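Local coordinates for protein EST1E (Clostridium proteoclasticum, PDB 2WTM) that hydrolyses ester bonds as a promiscuous feruloyl esterase of a rumen bacterium, probably releasing ferulic acid from plant cell-wall material, at residues His44-Ala47 with Val48-Leu52; Pro204-Ala207 with Ser208-Phe211; Asp231-Leu234 with Glu235-Thr238; Ala240-Glu243 with Phe244-Gln248. All coordinates share one frame; numbering follows the deposited sequence. Where two conformers were deposited one is given.

Interaction 1: His44-Ala47 with Val48-Leu52; sequences HIVA and VQETL
Thr51 grips the carbonyl oxygen of Ala47 twice, through its backbone N at 3.1 Å from Ala47 O and through its hydroxyl OG1 at 3.0 Å from the same oxygen. The two donors come from opposite faces of the carbonyl plane. With OG1 turned back beside its own N (chi1 -61°), threonine can fold its hydroxyl onto the preceding turn, which satisfies that polar group inside the helix. One residue earlier, Glu50 N binds Val46 O at 2.8 Å, and the side chains of this pair cross at an angle. The extended glutamate lays its carboxylate beside the valine methyl, OE2 3.6 Å from Val46 CG1, on the exposed side of the helix. Gln49 runs alongside Val46 in the same direction, OE1 lying 3.8 Å from Val46 CG1, whereas its NE2 hydrogen-bonds Asn53. Val48 lays CG2, the branch beside its own N, 3.3 Å from His44 O, against the backbone of the preceding turn. Helix 43-54 belongs to a beta-alpha-beta unit between strands 27-33 and 58-62: Ile45, Gln49 and Leu52 rest on strand 27-33, Val46 and Gln49 reach strand 58-62, and the small Ala47 and Thr51 let helix 234-249 pack close.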
# COMPACT_ATOMS: atom_id res chain seq x y z
N HIS A 44 2.83 -19.04 19.97
CA HIS A 44 1.92 -18.03 20.49
C HIS A 44 0.67 -17.89 19.61
O HIS A 44 -0.42 -17.56 20.10
CB HIS A 44 2.66 -16.70 20.73
CG HIS A 44 3.38 -16.19 19.52
ND1 HIS A 44 4.55 -16.75 19.07
CD2 HIS A 44 3.08 -15.17 18.67
CE1 HIS A 44 4.95 -16.09 17.99
NE2 HIS A 44 4.06 -15.15 17.72
N ILE A 45 0.85 -18.08 18.29
CA ILE A 45 -0.24 -18.04 17.31
C ILE A 45 -1.24 -19.18 17.54
O ILE A 45 -2.46 -18.97 17.61
CB ILE A 45 0.25 -18.04 15.86
CG1 ILE A 45 1.20 -16.87 15.58
CG2 ILE A 45 -0.93 -18.13 14.88
CD1 ILE A 45 0.52 -15.50 15.72
N VAL A 46 -0.68 -20.39 17.65
CA VAL A 46 -1.49 -21.56 17.90
C VAL A 46 -2.22 -21.49 19.22
O VAL A 46 -3.36 -21.92 19.32
CB VAL A 46 -0.61 -22.83 17.76
CG1 VAL A 46 -1.40 -24.06 18.25
CG2 VAL A 46 -0.18 -22.98 16.28
N ALA A 47 -1.56 -20.96 20.26
CA ALA A 47 -2.20 -20.78 21.57
C ALA A 47 -3.41 -19.89 21.51
O ALA A 47 -4.49 -20.21 22.02
CB ALA A 47 -1.19 -20.32 22.60
N VAL A 48 -3.29 -18.78 20.84
CA VAL A 48 -4.43 -17.93 20.62
C VAL A 48 -5.54 -18.58 19.78
O VAL A 48 -6.73 -18.54 20.10
CB VAL A 48 -3.94 -16.59 20.03
CG1 VAL A 48 -5.13 -15.77 19.60
CG2 VAL A 48 -3.07 -15.80 21.07
N GLN A 49 -5.15 -19.22 18.67
CA GLN A 49 -6.06 -19.95 17.83
C GLN A 49 -6.90 -20.98 18.61
O GLN A 49 -8.13 -21.01 18.50
CB GLN A 49 -5.27 -20.62 16.72
CG GLN A 49 -6.07 -21.58 15.92
CD GLN A 49 -5.53 -23.01 16.04
OE1 GLN A 49 -4.34 -23.25 15.91
NE2 GLN A 49 -6.46 -23.98 16.19
N GLU A 50 -6.19 -21.75 19.44
CA GLU A 50 -6.84 -22.85 20.22
C GLU A 50 -7.80 -22.31 21.22
O GLU A 50 -8.92 -22.80 21.35
CB GLU A 50 -5.77 -23.72 20.87
CG GLU A 50 -5.10 -24.60 19.82
CD GLU A 50 -4.09 -25.59 20.34
OE1 GLU A 50 -3.62 -25.43 21.48
OE2 GLU A 50 -3.70 -26.45 19.54
N THR A 51 -7.40 -21.25 21.90
CA THR A 51 -8.29 -20.54 22.78
C THR A 51 -9.57 -20.06 22.13
O THR A 51 -10.66 -20.20 22.64
CB THR A 51 -7.55 -19.34 23.42
OG1 THR A 51 -6.45 -19.82 24.20
CG2 THR A 51 -8.48 -18.53 24.26
N LEU A 52 -9.44 -19.43 20.95
CA LEU A 52 -10.61 -18.97 20.24
C LEU A 52 -11.54 -20.11 19.87
O LEU A 52 -12.73 -20.00 20.04
CB LEU A 52 -10.19 -18.08 19.04
CG LEU A 52 -9.51 -16.80 19.47
CD1 LEU A 52 -8.81 -16.20 18.30
CD2 LEU A 52 -10.53 -15.86 19.98

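Interaction 2: Pro204-Ala207 with Ser208-Phe211; sequences PYEA and SVAF
Tyr205 O receives Val209 N at 3.2 Å and, more weakly, Ser208 N, after which Ala210 N bonds Glu206 O and Phe211 N bonds Ala207 O in the regular pattern of an alpha helix. Pro204, which lacks an N-H, suits the place just before this first turn. The side chains of Tyr205 and Val209 meet in a CH-pi contact: methyl CG2 of Val209 sits over one face of the phenol ring, 3.9 Å from its centroid and 28° off the normal, nearest to Tyr205 CE2 at 3.5 Å. Tyrosine offers a broad apolar face here while its OH hydrogen-bonds Thr222. Glu206 comes to the same valine from another direction. Its chain folds at chi2 (61°) and carries OE1 to 3.5 Å from Val209 CG2, leaving the methyl touched by both ring and carboxylate. At the other end, Phe211 sets CD2 3.2 Å from Ala207 O, the ring meeting the carbonyl obliquely. Ser208 turns its hydroxyl inward to His196. Helix 205-214 links strands 192-197 and 218-223; Tyr205 and Val209 pack on Leu220 of the latter, and Phe211 fills in against helix 181-187.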
# COMPACT_ATOMS: atom_id res chain seq x y z
N PRO A 204 8.63 -1.54 21.81
CA PRO A 204 8.47 -0.91 23.09
C PRO A 204 7.06 -0.95 23.65
O PRO A 204 6.11 -0.53 22.97
CB PRO A 204 8.87 0.56 22.79
CG PRO A 204 8.57 0.72 21.38
CD PRO A 204 9.01 -0.56 20.78
N TYR A 205 6.95 -1.48 24.87
CA TYR A 205 5.69 -1.50 25.63
C TYR A 205 4.94 -0.17 25.65
O TYR A 205 3.72 -0.14 25.53
CB TYR A 205 5.97 -1.98 27.09
CG TYR A 205 4.83 -1.84 28.06
CD1 TYR A 205 3.73 -2.70 27.99
CD2 TYR A 205 4.83 -0.88 29.08
CE1 TYR A 205 2.70 -2.56 28.83
CE2 TYR A 205 3.79 -0.73 29.95
CZ TYR A 205 2.73 -1.56 29.84
OH TYR A 205 1.69 -1.40 30.72
N GLU A 206 5.66 0.95 25.84
CA GLU A 206 5.04 2.23 26.07
C GLU A 206 4.29 2.72 24.84
O GLU A 206 3.34 3.51 24.94
CB GLU A 206 6.08 3.28 26.55
CG GLU A 206 5.50 4.68 26.83
CD GLU A 206 4.44 4.68 27.94
OE1 GLU A 206 4.40 3.71 28.72
OE2 GLU A 206 3.66 5.68 28.05
N ALA A 207 4.69 2.26 23.65
CA ALA A 207 3.90 2.63 22.49
C ALA A 207 2.50 2.05 22.53
O ALA A 207 1.51 2.67 22.15
CB ALA A 207 4.63 2.27 21.20
N SER A 208 2.38 0.84 23.06
CA SER A 208 1.06 0.27 23.23
C SER A 208 0.23 0.95 24.30
O SER A 208 -0.98 1.04 24.20
CB SER A 208 1.15 -1.22 23.58
OG SER A 208 1.41 -2.02 22.44
N VAL A 209 0.88 1.38 25.39
CA VAL A 209 0.21 2.27 26.33
C VAL A 209 -0.36 3.49 25.61
O VAL A 209 -1.53 3.81 25.78
CB VAL A 209 1.14 2.71 27.50
CG1 VAL A 209 0.41 3.65 28.45
CG2 VAL A 209 1.70 1.47 28.23
N ALA A 210 0.46 4.15 24.77
CA ALA A 210 0.02 5.34 24.07
C ALA A 210 -1.12 5.05 23.09
O ALA A 210 -2.18 5.73 23.09
CB ALA A 210 1.20 5.95 23.33
N PHE A 211 -0.95 4.04 22.23
CA PHE A 211 -2.01 3.71 21.28
C PHE A 211 -3.32 3.30 22.00
O PHE A 211 -4.40 3.65 21.57
CB PHE A 211 -1.59 2.68 20.20
CG PHE A 211 -0.68 3.28 19.17
CD1 PHE A 211 -1.13 4.26 18.32
CD2 PHE A 211 0.64 2.83 19.05
CE1 PHE A 211 -0.25 4.80 17.34
CE2 PHE A 211 1.52 3.38 18.12
CZ PHE A 211 1.07 4.36 17.27

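Interaction 3: Asp231-Leu234 with Glu235-Thr238; sequences DHHL and ELVT
His233 and Glu235 are joined by a short, almost straight hydrogen bond, ND1 of His233 standing 2.7 Å from Glu235 OE2 with an angle of 177° at the hydrogen. The oxygen lies in the ring plane and is met on its syn side, although ring and carboxylate planes are turned 68° apart. Glu235 reaches back because CG sits between its backbone N and carbonyl carbon (chi1 76°) and the chain bends again at chi2. This polar pair belongs to the outer, exposed side, where a charged carboxylate would probably favour a protonated imidazole. Leu236 runs alongside the histidine there, CD1 3.8 Å from His233 CB. His233 is the N-cap residue of helix 234-249, its carbonyl O taking Leu236 N at 2.8 Å and, weakly, Val237 N, while Asp226 holds the backbone N-H groups of His232 and His233. The inner side is more closely packed by the rest of the fold: Val237 is buried against Ile223 and Tyr230, its CB 3.3 Å from Leu234 O, while the leucine and valine side chains themselves only just meet (Leu234 CD1 to Val237 CB 4.4 Å). Leu234 O also accepts Thr238 N, and the leucine side chain touches Arg43 and Ala47 of helix 43-54, against which Thr238 packs as well.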
# COMPACT_ATOMS: atom_id res chain seq x y z
N ASP A 231 7.29 -15.60 26.63
CA ASP A 231 8.06 -16.80 27.01
C ASP A 231 7.61 -17.22 28.41
O ASP A 231 7.55 -18.43 28.70
CB ASP A 231 9.54 -16.52 27.02
CG ASP A 231 10.13 -16.23 25.67
OD1 ASP A 231 9.57 -16.61 24.65
OD2 ASP A 231 11.25 -15.69 25.66
N HIS A 232 7.30 -16.26 29.28
CA HIS A 232 6.98 -16.59 30.69
C HIS A 232 5.53 -16.83 31.01
O HIS A 232 5.19 -17.66 31.90
CB HIS A 232 7.47 -15.50 31.65
CG HIS A 232 8.85 -15.00 31.36
ND1 HIS A 232 9.18 -13.66 31.50
CD2 HIS A 232 9.97 -15.62 30.95
CE1 HIS A 232 10.45 -13.49 31.18
NE2 HIS A 232 10.95 -14.66 30.83
N HIS A 233 4.63 -16.08 30.37
CA HIS A 233 3.23 -16.10 30.76
C HIS A 233 2.24 -16.05 29.62
O HIS A 233 1.26 -15.28 29.68
CB HIS A 233 2.98 -14.95 31.70
CG HIS A 233 3.54 -15.21 33.04
ND1 HIS A 233 3.05 -16.22 33.85
CD2 HIS A 233 4.57 -14.64 33.70
CE1 HIS A 233 3.76 -16.23 34.98
NE2 HIS A 233 4.69 -15.29 34.90
N LEU A 234 2.46 -16.96 28.67
CA LEU A 234 1.56 -17.10 27.53
C LEU A 234 0.13 -17.36 27.98
O LEU A 234 -0.84 -16.87 27.39
CB LEU A 234 2.04 -18.20 26.61
CG LEU A 234 1.21 -18.53 25.37
CD1 LEU A 234 0.98 -17.25 24.50
CD2 LEU A 234 1.88 -19.60 24.58
N GLU A 235 -0.04 -18.08 29.09
CA GLU A 235 -1.40 -18.24 29.64
C GLU A 235 -2.14 -16.98 30.05
O GLU A 235 -3.36 -16.95 30.05
CB GLU A 235 -1.38 -19.23 30.81
CG GLU A 235 -0.84 -18.74 32.12
CD GLU A 235 0.67 -18.53 32.21
OE1 GLU A 235 1.46 -19.03 31.35
OE2 GLU A 235 1.09 -17.90 33.20
N LEU A 236 -1.40 -15.95 30.44
CA LEU A 236 -2.05 -14.72 30.80
C LEU A 236 -2.57 -14.05 29.54
O LEU A 236 -3.59 -13.34 29.54
CB LEU A 236 -1.09 -13.82 31.54
CG LEU A 236 -0.79 -14.32 32.98
CD1 LEU A 236 0.08 -13.35 33.66
CD2 LEU A 236 -2.10 -14.58 33.79
N VAL A 237 -1.83 -14.22 28.46
CA VAL A 237 -2.29 -13.70 27.16
C VAL A 237 -3.56 -14.42 26.69
O VAL A 237 -4.55 -13.77 26.33
CB VAL A 237 -1.19 -13.81 26.10
CG1 VAL A 237 -1.68 -13.34 24.71
CG2 VAL A 237 0.04 -13.03 26.52
N THR A 238 -3.57 -15.75 26.69
CA THR A 238 -4.73 -16.42 26.20
C THR A 238 -5.92 -16.19 27.14
O THR A 238 -7.02 -16.09 26.70
CB THR A 238 -4.50 -17.93 26.06
OG1 THR A 238 -4.10 -18.45 27.33
CG2 THR A 238 -3.39 -18.24 25.09

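Interaction 4: Ala240-Glu243 with Phe244-Gln248; sequences AVKE and FMLEQ
The last long helix of this alpha/beta-hydrolase fold, 234-249, runs through this contact, in which each residue from Ala240 to Glu243 offers its carbonyl to the N-H four residues on. Phe244 N lies 3.0 Å from Ala240 O, and Met245 N, Leu246 N and Glu247 N repeat the bond to Val241, Lys242 and Glu243. Side-chain contact between neighbouring turns is sparser. Lys242 and Leu246 lie side by side and point the same way, CG of the lysine 4.1 Å from CD1 of the leucine; the long aliphatic stem of Lys242 serves as the apolar partner. The backbone takes part too, since Leu246 CG comes to 3.4 Å from Lys242 O. On the buried side, Met245 sets CG 3.5 Å from Val241 O and more distantly faces Val241 CG1. Bends at chi2 (-59°) and chi3 carry its flexible thioether chain away from that turn. Gln248 closes the run by bending back: NE2 hydrogen-bonds Phe244 O at 3.3 Å and lies 3.4 Å above one face of the Phe244 ring, toward its rim. Since Gln248 N binds the same oxygen from the opposite face of its plane, this carbonyl is gripped twice. Phe244 and Met245 press on Ile129 of strand 125-131, Met245 and Gln248 touch Tyr103 of strand 99-107, and Val241, Lys242 and Met245 flank helix 43-54.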
# COMPACT_ATOMS: atom_id res chain seq x y z
N ALA A 240 -6.56 -13.41 28.60
CA ALA A 240 -7.07 -12.07 28.33
C ALA A 240 -7.89 -12.04 27.03
O ALA A 240 -8.93 -11.42 26.92
CB ALA A 240 -5.93 -11.11 28.26
N VAL A 241 -7.38 -12.75 26.03
CA VAL A 241 -8.07 -12.92 24.74
C VAL A 241 -9.41 -13.61 24.96
O VAL A 241 -10.43 -13.18 24.46
CB VAL A 241 -7.18 -13.74 23.77
CG1 VAL A 241 -7.95 -14.22 22.55
CG2 VAL A 241 -5.93 -12.91 23.35
N LYS A 242 -9.41 -14.65 25.77
CA LYS A 242 -10.62 -15.38 26.08
C LYS A 242 -11.69 -14.54 26.73
O LYS A 242 -12.81 -14.51 26.28
CB LYS A 242 -10.26 -16.58 26.95
CG LYS A 242 -11.46 -17.45 27.29
CD LYS A 242 -11.13 -18.43 28.47
CE LYS A 242 -12.12 -19.58 28.49
NZ LYS A 242 -11.88 -20.56 29.64
N GLU A 243 -11.33 -13.78 27.77
CA GLU A 243 -12.33 -12.97 28.50
C GLU A 243 -12.91 -11.84 27.63
O GLU A 243 -14.09 -11.59 27.53
CB GLU A 243 -11.70 -12.37 29.75
CG GLU A 243 -11.53 -13.44 30.89
CD GLU A 243 -10.80 -12.94 32.17
OE1 GLU A 243 -10.77 -11.68 32.43
OE2 GLU A 243 -10.27 -13.85 32.90
N PHE A 244 -11.91 -11.25 26.77
CA PHE A 244 -12.38 -10.18 25.92
C PHE A 244 -13.33 -10.66 24.86
O PHE A 244 -14.33 -10.00 24.55
CB PHE A 244 -11.12 -9.47 25.33
CG PHE A 244 -11.42 -8.48 24.23
CD1 PHE A 244 -11.82 -7.21 24.52
CD2 PHE A 244 -11.28 -8.85 22.91
CE1 PHE A 244 -12.05 -6.29 23.48
CE2 PHE A 244 -11.55 -7.95 21.87
CZ PHE A 244 -11.91 -6.66 22.19
N MET A 245 -12.97 -11.80 24.27
CA MET A 245 -13.76 -12.38 23.18
C MET A 245 -15.09 -12.95 23.67
O MET A 245 -16.10 -12.77 23.00
CB MET A 245 -12.91 -13.39 22.37
CG MET A 245 -11.96 -12.69 21.33
SD MET A 245 -12.83 -11.66 20.13
CE MET A 245 -13.72 -12.88 19.21
N LEU A 246 -15.09 -13.53 24.85
CA LEU A 246 -16.39 -13.95 25.45
C LEU A 246 -17.29 -12.77 25.62
O LEU A 246 -18.50 -12.90 25.32
CB LEU A 246 -16.19 -14.66 26.78
CG LEU A 246 -15.76 -16.07 26.67
CD1 LEU A 246 -15.37 -16.60 28.02
CD2 LEU A 246 -16.79 -16.93 26.01
N GLU A 247 -16.76 -11.61 26.05
CA GLU A 247 -17.56 -10.39 26.12
C GLU A 247 -18.10 -9.96 24.76
O GLU A 247 -19.22 -9.48 24.67
CB GLU A 247 -16.79 -9.24 26.77
CG GLU A 247 -17.47 -7.85 26.75
CD GLU A 247 -16.78 -6.81 27.64
OE1 GLU A 247 -15.94 -7.18 28.47
OE2 GLU A 247 -17.12 -5.61 27.52
N GLN A 248 -17.31 -10.11 23.67
CA GLN A 248 -17.80 -9.68 22.39
C GLN A 248 -18.84 -10.58 21.79
O GLN A 248 -19.74 -10.11 21.09
CB GLN A 248 -16.64 -9.52 21.35
CG GLN A 248 -15.48 -8.66 21.73
CD GLN A 248 -15.91 -7.37 22.34
OE1 GLN A 248 -16.69 -6.66 21.76
NE2 GLN A 248 -15.36 -7.05 23.53

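How the interactions relate
Along the chain the four contacts come in numerical order, each within or at the start of a helix that flanks the mixed central sheet. Interactions 3 and 4 follow one another on helix 234-249, their centres about 15 Å apart, and both lean on the helix of interaction 1: Leu234 and Thr238 meet Ala47 and Thr51, while Val241, Lys242 and Met245 meet Thr51 and Leu52. Sequence-distant helices 43-54 and 234-249 are thus packed together. Interaction 2 stands apart on helix 205-214, its centre about 23 Å from that of interaction 1 and about 19 Å from that of interaction 3. The side chains of His44 in interaction 1 and Tyr205 in interaction 2 lie near, without touching, the probable Ser108-His228-Asp200 triad.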